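Local coordinates for niemann-Pick type C2 protein (PDB 3WEA), which probably binds and carries small hydrophobic ligands such as lipids in the interior of its beta sandwich, at residues E33-V38 with K94-V99; V51-F56 with W112-E117; S45-N50 with L85-E90. All coordinates share one frame; numbering follows the deposited sequence.

Contact 1: residues E33-V38 with K94-V99; sequences ESEIHV and KVTFFV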
loop_
_atom_site.group_PDB
_atom_site.type_symbol
_atom_site.label_atom_id
_atom_site.label_comp_id
_atom_site.label_asym_id
_atom_site.label_seq_id
_atom_site.Cartn_x
_atom_site.Cartn_y
_atom_site.Cartn_z
ATOM N N GLU A 33 2.020 10.361 15.045
ATOM C CA GLU A 33 1.255 11.602 15.185
ATOM C C GLU A 33 1.495 12.628 14.086
ATOM O O GLU A 33 1.245 13.814 14.289
ATOM C CB GLU A 33 1.508 12.256 16.549
ATOM C CG GLU A 33 1.002 11.478 17.749
ATOM C CD GLU A 33 1.089 12.302 19.022
ATOM O OE1 GLU A 33 0.507 13.408 19.063
ATOM O OE2 GLU A 33 1.749 11.848 19.978
ATOM N N SER A 34 1.973 12.184 12.924
ATOM C CA SER A 34 2.102 13.084 11.794
ATOM C C SER A 34 1.351 12.501 10.612
ATOM O O SER A 34 1.137 11.290 10.537
ATOM C CB SER A 34 3.569 13.315 11.446
ATOM O OG SER A 34 4.181 12.111 11.040
ATOM N N GLU A 35 0.947 13.369 9.699
ATOM C CA GLU A 35 0.243 12.930 8.503
ATOM C C GLU A 35 1.251 12.421 7.490
ATOM O O GLU A 35 2.208 13.123 7.161
ATOM C CB GLU A 35 -0.566 14.073 7.916
ATOM C CG GLU A 35 -1.952 14.219 8.530
ATOM C CD GLU A 35 -2.906 14.930 7.600
ATOM O OE1 GLU A 35 -2.429 15.639 6.689
ATOM O OE2 GLU A 35 -4.129 14.767 7.771
ATOM N N ILE A 36 1.055 11.189 7.037
ATOM C CA ILE A 36 1.902 10.591 5.997
ATOM C C ILE A 36 1.081 10.501 4.725
ATOM O O ILE A 36 -0.057 10.038 4.753
ATOM C CB ILE A 36 2.396 9.186 6.404
ATOM C CG1 ILE A 36 3.015 9.223 7.804
ATOM C CG2 ILE A 36 3.413 8.642 5.404
ATOM C CD1 ILE A 36 3.268 7.853 8.374
ATOM N N HIS A 37 1.668 10.955 3.620
ATOM C CA HIS A 37 1.063 10.864 2.304
ATOM C C HIS A 37 1.723 9.735 1.531
ATOM O O HIS A 37 2.958 9.636 1.482
ATOM C CB HIS A 37 1.220 12.176 1.531
ATOM C CG HIS A 37 0.803 13.384 2.309
ATOM N ND1 HIS A 37 -0.234 13.362 3.220
ATOM C CD2 HIS A 37 1.286 14.647 2.319
ATOM C CE1 HIS A 37 -0.367 14.559 3.760
ATOM N NE2 HIS A 37 0.545 15.355 3.235
ATOM N N VAL A 38 0.877 8.876 0.976
ATOM C CA VAL A 38 1.301 7.749 0.128
ATOM C C VAL A 38 0.708 7.838 -1.275
ATOM O O VAL A 38 -0.484 8.174 -1.447
ATOM C CB VAL A 38 0.920 6.390 0.744
ATOM C CG1 VAL A 38 1.267 5.249 -0.219
ATOM C CG2 VAL A 38 1.640 6.190 2.070
ATOM N N LYS A 94 -3.927 7.496 -4.148
ATOM C CA LYS A 94 -3.371 8.363 -3.078
ATOM C C LYS A 94 -4.109 8.119 -1.782
ATOM O O LYS A 94 -5.330 7.976 -1.784
ATOM C CB LYS A 94 -3.525 9.840 -3.402
ATOM C CG LYS A 94 -2.841 10.237 -4.684
ATOM C CD LYS A 94 -3.285 11.611 -5.124
ATOM C CE LYS A 94 -2.454 12.054 -6.319
ATOM N NZ LYS A 94 -1.015 12.170 -5.928
ATOM N N VAL A 95 -3.368 8.150 -0.689
ATOM C CA VAL A 95 -3.952 8.020 0.642
ATOM C C VAL A 95 -3.140 8.862 1.625
ATOM O O VAL A 95 -1.902 8.914 1.551
ATOM C CB VAL A 95 -4.065 6.533 1.050
ATOM C CG1 VAL A 95 -2.689 5.866 1.178
ATOM C CG2 VAL A 95 -4.908 6.349 2.322
ATOM N N THR A 96 -3.844 9.549 2.525
ATOM C CA THR A 96 -3.208 10.146 3.687
ATOM C C THR A 96 -3.578 9.329 4.902
ATOM O O THR A 96 -4.749 9.001 5.102
ATOM C CB THR A 96 -3.655 11.598 3.912
ATOM O OG1 THR A 96 -3.248 12.377 2.795
ATOM C CG2 THR A 96 -3.000 12.201 5.158
ATOM N N PHE A 97 -2.581 8.973 5.704
ATOM C CA PHE A 97 -2.876 8.383 7.003
ATOM C C PHE A 97 -2.114 9.061 8.134
ATOM O O PHE A 97 -1.244 9.910 7.914
ATOM C CB PHE A 97 -2.746 6.850 7.002
ATOM C CG PHE A 97 -1.334 6.340 6.920
ATOM C CD1 PHE A 97 -0.645 6.332 5.711
ATOM C CD2 PHE A 97 -0.709 5.812 8.049
ATOM C CE1 PHE A 97 0.650 5.838 5.636
ATOM C CE2 PHE A 97 0.584 5.314 7.983
ATOM C CZ PHE A 97 1.266 5.327 6.772
ATOM N N PHE A 98 -2.473 8.683 9.349
ATOM C CA PHE A 98 -2.002 9.341 10.541
ATOM C C PHE A 98 -1.696 8.213 11.485
ATOM O O PHE A 98 -2.587 7.431 11.823
ATOM C CB PHE A 98 -3.125 10.224 11.093
ATOM C CG PHE A 98 -2.781 10.943 12.365
ATOM C CD1 PHE A 98 -2.152 12.186 12.329
ATOM C CD2 PHE A 98 -3.120 10.399 13.603
ATOM C CE1 PHE A 98 -1.847 12.859 13.502
ATOM C CE2 PHE A 98 -2.811 11.068 14.781
ATOM C CZ PHE A 98 -2.175 12.298 14.730
ATOM N N VAL A 99 -0.435 8.099 11.884
ATOM C CA VAL A 99 -0.039 7.053 12.809
ATOM C C VAL A 99 -0.373 7.508 14.229
ATOM O O VAL A 99 0.075 8.570 14.679
ATOM C CB VAL A 99 1.448 6.692 12.665
ATOM C CG1 VAL A 99 1.867 5.670 13.707
ATOM C CG2 VAL A 99 1.701 6.139 11.270
#
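Ile36 and Phe97 face each other as a hydrogen-bonded pair in the antiparallel three-stranded sheet of this ML-domain beta sandwich, where strand 35-44 is central and strand 91-98 outermost. Ile36 N gives a nearly straight bond to Phe97 O (2.8 Å, 168°), and Phe97 N returns one to Ile36 O; Val38 and Val95 repeat the pattern. On the face shared by these four residues, the Phe97 ring is met by Ile36 and Val38, and Val95 CG1 packs on Val38 CB. Phe97 CG sits between the backbone N and the carbonyl carbon (chi1 72°), which swings the ring back under Ile36. Ile36 CB then lies over one ring face, a CH-pi contact of 4.2 Å to the centroid, while Val38 CG2 meets the edge in plane, 3.7 Å from Phe97 CE1. Ile18 of strand 11-18 packs on Ile36 and Val38, and Ile30 of strand 28-30 touches Ile36 and Val99. The exposed face carries Glu35, His37 and Thr96, together with Phe98, whose ring lies against the backbone of Glu33 (Phe98 CE1 to Glu33 O, 3.3 Å). Thr96 turns CG2 to the Glu35 carboxylate. Past the strand ends, Glu33 N still reaches Val99 O at 2.7 Å. His37 ND1 makes a weak bond to Thr96 OG1, 3.2 Å long.

Contact 2: residues V51-F56 with W112-E117; sequences VEAKAF and WEFRNE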
loop_
_atom_site.group_PDB
_atom_site.type_symbol
_atom_site.label_atom_id
_atom_site.label_comp_id
_atom_site.label_asym_id
_atom_site.label_seq_id
_atom_site.Cartn_x
_atom_site.Cartn_y
_atom_site.Cartn_z
ATOM N N VAL A 51 -11.790 -3.001 -6.188
ATOM C CA VAL A 51 -10.503 -3.167 -5.477
ATOM C C VAL A 51 -10.660 -3.261 -3.938
ATOM O O VAL A 51 -11.273 -2.394 -3.315
ATOM C CB VAL A 51 -9.480 -2.062 -5.796
ATOM C CG1 VAL A 51 -8.115 -2.423 -5.202
ATOM C CG2 VAL A 51 -9.337 -1.905 -7.309
ATOM N N GLU A 52 -10.106 -4.312 -3.342
ATOM C CA GLU A 52 -9.979 -4.387 -1.883
ATOM C C GLU A 52 -8.511 -4.307 -1.444
ATOM O O GLU A 52 -7.693 -5.164 -1.824
ATOM C CB GLU A 52 -10.626 -5.684 -1.359
ATOM C CG GLU A 52 -12.114 -5.785 -1.675
ATOM C CD GLU A 52 -12.801 -6.971 -1.005
ATOM O OE1 GLU A 52 -12.617 -7.175 0.219
ATOM O OE2 GLU A 52 -13.545 -7.694 -1.702
ATOM N N ALA A 53 -8.192 -3.286 -0.642
ATOM C CA ALA A 53 -6.846 -3.114 -0.089
ATOM C C ALA A 53 -6.690 -3.891 1.222
ATOM O O ALA A 53 -7.655 -4.084 1.954
ATOM C CB ALA A 53 -6.542 -1.639 0.131
ATOM N N LYS A 54 -5.471 -4.350 1.482
ATOM C CA LYS A 54 -5.113 -5.085 2.703
ATOM C C LYS A 54 -3.735 -4.596 3.148
ATOM O O LYS A 54 -2.814 -4.477 2.328
ATOM C CB LYS A 54 -5.031 -6.583 2.415
ATOM C CG LYS A 54 -6.255 -7.204 1.741
ATOM C CD LYS A 54 -7.074 -8.015 2.720
ATOM C CE LYS A 54 -6.429 -9.375 2.944
ATOM N NZ LYS A 54 -6.264 -9.670 4.399
ATOM N N ALA A 55 -3.583 -4.299 4.438
ATOM C CA ALA A 55 -2.255 -3.970 4.954
ATOM C C ALA A 55 -1.798 -4.990 5.989
ATOM O O ALA A 55 -2.633 -5.588 6.712
ATOM C CB ALA A 55 -2.200 -2.540 5.500
ATOM N N PHE A 56 -0.480 -5.196 6.044
ATOM C CA PHE A 56 0.113 -6.186 6.924
ATOM C C PHE A 56 1.349 -5.629 7.611
ATOM O O PHE A 56 2.182 -4.958 6.993
ATOM C CB PHE A 56 0.482 -7.475 6.165
ATOM C CG PHE A 56 -0.697 -8.183 5.534
ATOM C CD1 PHE A 56 -1.117 -7.866 4.245
ATOM C CD2 PHE A 56 -1.386 -9.173 6.224
ATOM C CE1 PHE A 56 -2.199 -8.517 3.658
ATOM C CE2 PHE A 56 -2.470 -9.825 5.644
ATOM C CZ PHE A 56 -2.880 -9.496 4.357
ATOM N N TRP A 112 1.472 -4.005 1.723
ATOM C CA TRP A 112 0.217 -3.464 1.191
ATOM C C TRP A 112 -0.172 -4.275 -0.041
ATOM O O TRP A 112 0.652 -4.463 -0.937
ATOM C CB TRP A 112 0.374 -1.986 0.749
ATOM C CG TRP A 112 0.748 -1.041 1.835
ATOM C CD1 TRP A 112 0.415 -1.139 3.168
ATOM C CD2 TRP A 112 1.500 0.179 1.699
ATOM N NE1 TRP A 112 0.912 -0.051 3.859
ATOM C CE2 TRP A 112 1.594 0.759 2.989
ATOM C CE3 TRP A 112 2.109 0.832 0.612
ATOM C CZ2 TRP A 112 2.271 1.963 3.227
ATOM C CZ3 TRP A 112 2.789 2.041 0.851
ATOM C CH2 TRP A 112 2.858 2.586 2.149
ATOM N N GLU A 113 -1.413 -4.761 -0.086
ATOM C CA GLU A 113 -1.915 -5.505 -1.246
ATOM C C GLU A 113 -3.157 -4.847 -1.810
ATOM O O GLU A 113 -3.990 -4.404 -1.051
ATOM C CB GLU A 113 -2.355 -6.926 -0.852
ATOM C CG GLU A 113 -1.281 -7.880 -0.391
ATOM C CD GLU A 113 -1.878 -9.188 0.110
ATOM O OE1 GLU A 113 -3.127 -9.298 0.190
ATOM O OE2 GLU A 113 -1.094 -10.104 0.433
ATOM N N PHE A 114 -3.281 -4.804 -3.139
ATOM C CA PHE A 114 -4.547 -4.508 -3.789
ATOM C C PHE A 114 -5.072 -5.783 -4.417
ATOM O O PHE A 114 -4.364 -6.491 -5.162
ATOM C CB PHE A 114 -4.422 -3.437 -4.877
ATOM C CG PHE A 114 -4.452 -2.019 -4.377
ATOM C CD1 PHE A 114 -4.518 -1.713 -3.011
ATOM C CD2 PHE A 114 -4.452 -0.972 -5.289
ATOM C CE1 PHE A 114 -4.543 -0.393 -2.586
ATOM C CE2 PHE A 114 -4.479 0.355 -4.865
ATOM C CZ PHE A 114 -4.515 0.643 -3.505
ATOM N N ARG A 115 -6.339 -6.062 -4.166
ATOM C CA ARG A 115 -6.916 -7.281 -4.694
ATOM C C ARG A 115 -8.139 -6.961 -5.505
ATOM O O ARG A 115 -8.838 -6.000 -5.226
ATOM C CB ARG A 115 -7.234 -8.274 -3.568
ATOM C CG ARG A 115 -6.037 -9.124 -3.148
ATOM C CD ARG A 115 -6.408 -10.066 -2.017
ATOM N NE ARG A 115 -5.238 -10.568 -1.311
ATOM C CZ ARG A 115 -4.642 -11.736 -1.537
ATOM N NH1 ARG A 115 -5.099 -12.580 -2.450
ATOM N NH2 ARG A 115 -3.568 -12.065 -0.831
ATOM N N ASN A 116 -8.390 -7.761 -6.539
ATOM C CA ASN A 116 -9.600 -7.556 -7.323
ATOM C C ASN A 116 -10.818 -8.231 -6.660
ATOM O O ASN A 116 -10.745 -8.674 -5.484
ATOM C CB ASN A 116 -9.388 -7.912 -8.817
ATOM C CG ASN A 116 -9.261 -9.429 -9.071
ATOM O OD1 ASN A 116 -9.364 -10.256 -8.161
ATOM N ND2 ASN A 116 -9.040 -9.782 -10.299
ATOM N N GLU A 117 -11.922 -8.275 -7.394
ATOM C CA GLU A 117 -13.176 -8.847 -6.918
ATOM C C GLU A 117 -13.106 -10.368 -6.816
ATOM O O GLU A 117 -13.954 -10.997 -6.168
ATOM C CB GLU A 117 -14.337 -8.400 -7.814
ATOM C CG GLU A 117 -14.352 -8.974 -9.228
ATOM C CD GLU A 117 -13.492 -8.214 -10.224
ATOM O OE1 GLU A 117 -12.836 -7.224 -9.844
ATOM O OE2 GLU A 117 -13.481 -8.611 -11.411
HETATM O O HOH W 1 -11.710 -9.168 -3.237
#
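Glu113 pairs with Lys54 across two antiparallel strands, 52-59 and 107-115, of the larger sheet of the beta sandwich. Two backbone bonds join this pair: Glu113 N to Lys54 O at 2.8 Å and Lys54 N to Glu113 O at 2.9 Å. From there the Glu113 side chain can be followed outward. CB stands near Lys54 O. CG is anti to the carbonyl carbon (chi1 -66°), and the extended chain carries the carboxylate out from the sheet, to a place between the Phe56 ring and Arg115. CD comes 3.6 Å from Phe56 CE1, with ring and carboxylate planes 55° apart. OE1 also has Lys54 CB beside it, but its main partners are on its own strand: Arg115 NE at 2.9 Å and Arg115 NH2 at 3.0 Å, a side-on salt bridge in which both nitrogens reach OE1 from above the carboxylate plane, on one face. OE2 has a weak bond to Arg115 NH2. Two donors on OE1 restrict the rotation of the carboxylate of this buried residue, and the arginine charge would be expected to stabilise its ionised form.

The opposite face is apolar. Ala53 CB touches Phe114 CE1 at 3.6 Å, Val51 CG1 makes an off-centre CH-pi contact with the same ring, and Ala55 CB meets Trp112 CD1 at the indole edge. Those aromatics point to the sandwich interior: Phe114 stacks edge-to-face with Phe42 and Tyr93 and packs on Met40, and Trp112 touches Val38, all from strands 35-44 and 91-98 of the facing sheet, while strand 121-131 flanks 107-115 on its other side.

Contact 3: residues S45-N50 with L85-E90; sequences SVDVKN and LKKDVE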
loop_
_atom_site.group_PDB
_atom_site.type_symbol
_atom_site.label_atom_id
_atom_site.label_comp_id
_atom_site.label_asym_id
_atom_site.label_seq_id
_atom_site.Cartn_x
_atom_site.Cartn_y
_atom_site.Cartn_z
ATOM N N SER A 45 -3.458 -5.901 -15.174
ATOM C CA SER A 45 -3.293 -6.607 -16.451
ATOM C C SER A 45 -4.632 -7.163 -16.962
ATOM O O SER A 45 -4.673 -7.723 -18.060
ATOM C CB SER A 45 -2.260 -7.744 -16.357
ATOM O OG SER A 45 -2.655 -8.683 -15.361
ATOM N N VAL A 46 -5.694 -6.980 -16.170
ATOM C CA VAL A 46 -7.099 -7.328 -16.524
ATOM C C VAL A 46 -8.016 -6.150 -16.141
ATOM O O VAL A 46 -7.651 -5.331 -15.308
ATOM C CB VAL A 46 -7.618 -8.630 -15.821
ATOM C CG1 VAL A 46 -6.775 -9.838 -16.195
ATOM C CG2 VAL A 46 -7.664 -8.533 -14.291
ATOM N N ASP A 47 -9.209 -6.071 -16.733
ATOM C CA ASP A 47 -10.214 -5.161 -16.259
ATOM C C ASP A 47 -10.510 -5.622 -14.828
ATOM O O ASP A 47 -10.616 -6.826 -14.564
ATOM C CB ASP A 47 -11.491 -5.223 -17.116
ATOM C CG ASP A 47 -11.320 -4.583 -18.506
ATOM O OD1 ASP A 47 -10.383 -3.770 -18.737
ATOM O OD2 ASP A 47 -12.170 -4.887 -19.373
ATOM N N VAL A 48 -10.566 -4.669 -13.910
ATOM C CA VAL A 48 -10.890 -4.958 -12.497
ATOM C C VAL A 48 -12.218 -4.275 -12.162
ATOM O O VAL A 48 -12.385 -3.057 -12.410
ATOM C CB VAL A 48 -9.780 -4.407 -11.572
ATOM C CG1 VAL A 48 -10.233 -4.360 -10.116
ATOM C CG2 VAL A 48 -8.498 -5.213 -11.753
ATOM N N LYS A 49 -13.155 -5.038 -11.587
ATOM C CA LYS A 49 -14.474 -4.502 -11.246
ATOM C C LYS A 49 -14.549 -3.817 -9.858
ATOM O O LYS A 49 -15.330 -2.870 -9.661
ATOM C CB LYS A 49 -15.554 -5.605 -11.327
ATOM C CG LYS A 49 -16.079 -5.907 -12.717
ATOM C CD LYS A 49 -17.608 -6.014 -12.691
ATOM C CE LYS A 49 -18.291 -4.652 -12.836
ATOM N NZ LYS A 49 -19.435 -4.472 -11.889
ATOM N N ASN A 50 -13.768 -4.305 -8.906
ATOM C CA ASN A 50 -13.699 -3.724 -7.563
ATOM C C ASN A 50 -12.311 -3.962 -6.957
ATOM O O ASN A 50 -11.732 -4.999 -7.212
ATOM C CB ASN A 50 -14.773 -4.352 -6.675
ATOM C CG ASN A 50 -15.047 -3.548 -5.415
ATOM O OD1 ASN A 50 -15.090 -2.315 -5.430
ATOM N ND2 ASN A 50 -15.253 -4.258 -4.302
ATOM N N LEU A 85 -11.404 -0.563 -13.328
ATOM C CA LEU A 85 -10.062 -0.256 -13.811
ATOM C C LEU A 85 -9.882 -0.859 -15.182
ATOM O O LEU A 85 -10.112 -2.050 -15.342
ATOM C CB LEU A 85 -8.969 -0.750 -12.865
ATOM C CG LEU A 85 -9.169 -0.760 -11.349
ATOM C CD1 LEU A 85 -7.903 -1.348 -10.739
ATOM C CD2 LEU A 85 -9.403 0.641 -10.832
ATOM N N LYS A 86 -9.445 -0.060 -16.169
ATOM C CA LYS A 86 -9.201 -0.590 -17.502
ATOM C C LYS A 86 -7.880 -1.371 -17.568
ATOM O O LYS A 86 -6.858 -0.935 -17.035
ATOM C CB LYS A 86 -9.207 0.522 -18.578
ATOM C CG LYS A 86 -10.432 1.441 -18.548
ATOM C CD LYS A 86 -10.452 2.446 -19.712
ATOM C CE LYS A 86 -10.527 1.770 -21.073
ATOM N NZ LYS A 86 -11.621 0.758 -21.156
ATOM N N LYS A 87 -7.898 -2.544 -18.193
ATOM C CA LYS A 87 -6.664 -3.322 -18.336
ATOM C C LYS A 87 -5.572 -2.515 -19.010
ATOM O O LYS A 87 -5.872 -1.757 -19.936
ATOM C CB LYS A 87 -6.905 -4.645 -19.095
ATOM C CG LYS A 87 -7.561 -4.526 -20.466
ATOM C CD LYS A 87 -7.759 -5.901 -21.098
ATOM C CE LYS A 87 -6.763 -6.186 -22.213
ATOM N NZ LYS A 87 -7.246 -7.311 -23.064
ATOM N N ASP A 88 -4.330 -2.690 -18.555
ATOM C CA ASP A 88 -3.141 -2.112 -19.199
ATOM C C ASP A 88 -3.075 -0.581 -19.132
ATOM O O ASP A 88 -2.296 0.046 -19.879
ATOM C CB ASP A 88 -3.022 -2.537 -20.680
ATOM C CG ASP A 88 -2.804 -4.041 -20.863
ATOM O OD1 ASP A 88 -2.406 -4.744 -19.909
ATOM O OD2 ASP A 88 -3.042 -4.524 -21.985
ATOM N N VAL A 89 -3.901 0.027 -18.305
ATOM C CA VAL A 89 -3.820 1.490 -18.090
ATOM C C VAL A 89 -3.223 1.779 -16.742
ATOM O O VAL A 89 -3.697 1.246 -15.716
ATOM C CB VAL A 89 -5.213 2.194 -18.217
ATOM C CG1 VAL A 89 -5.084 3.711 -18.004
ATOM C CG2 VAL A 89 -5.879 1.922 -19.568
ATOM N N GLU A 90 -2.200 2.635 -16.709
ATOM C CA GLU A 90 -1.639 3.072 -15.451
ATOM C C GLU A 90 -2.441 4.154 -14.769
ATOM O O GLU A 90 -2.821 5.121 -15.388
ATOM C CB GLU A 90 -0.194 3.537 -15.584
ATOM C CG GLU A 90 0.496 3.599 -14.221
ATOM C CD GLU A 90 1.934 4.067 -14.274
ATOM O OE1 GLU A 90 2.201 5.101 -14.923
ATOM O OE2 GLU A 90 2.791 3.422 -13.629
HETATM O O HOH W 2 -2.931 -7.567 -20.175
#
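Asp47 has chi1 -72°, with CG beside its own backbone N and anti to the carbonyl carbon, and this torsion, with chi2 near -19°, directs OD1 at the main chain of Lys87. In Lys87, CG lies between the backbone N and the carbonyl carbon (chi1 55°), placing that methylene next to the carboxylate, with Lys87 CG 3.4 Å from Asp47 OD1. The two side chains cross at an angle, but the hydrogen bond comes from the main chain: Lys87 N to Asp47 OD1, at 2.8 Å, meeting the oxygen nearly along its C-O direction. The ammonium groups of Lys86 and Lys87 do not touch OD1 and could contribute only a longer-range attraction.

Next to this bond, Val48 and Leu85 form a single antiparallel bridge. Val48 N donates to Leu85 O at 3.0 Å, and Leu85 N donates to Val48 O at 2.8 Å. Their side chains run alongside each other in the same direction, and Val48 CB rests 3.7 Å from Leu85 CD1. Further along, Lys87 CB packs on the backbone of Val46, 3.5 Å from Val46 C. Lys86 to Val89 is a type II beta turn, closed by a weak bond from Val89 N to Lys86 O. Asp88, inside that turn, is tied back by a water that donates both to Ser45 O (2.7 Å) and to Asp88 OD1 (2.9 Å).

The contact thus joins two loops: the one leading from strand 35-44 to strand 52-59, and the one that precedes strand 91-98. Leu85 reaches down onto Phe42 and Pro44 of strand 35-44, and Val46 packs on Val10, just ahead of strand 11-18.

The first segments run in the order 33-38, 45-50, 51-56 and the second in the order 85-90, 94-99, 112-117, so contact 3 is nested within contact 1 while contact 2 crosses both. Contact 1 belongs to the three-stranded sheet and contact 2 to the larger sheet facing it; their centres are about 18 Å apart, and Val38 CG1 meets Trp112 CZ3 between them at 3.7 Å. Contact 3 joins loops; its centre is about 14 Å from that of contact 2 and about 26 Å from that of contact 1. It abuts contact 2 through Val51 and Leu85 and a probable hydrogen bond from Lys49 N to Glu117 OE1. ML proteins generally hold lipids between two such sheets; here the same interior would be the likely ligand site.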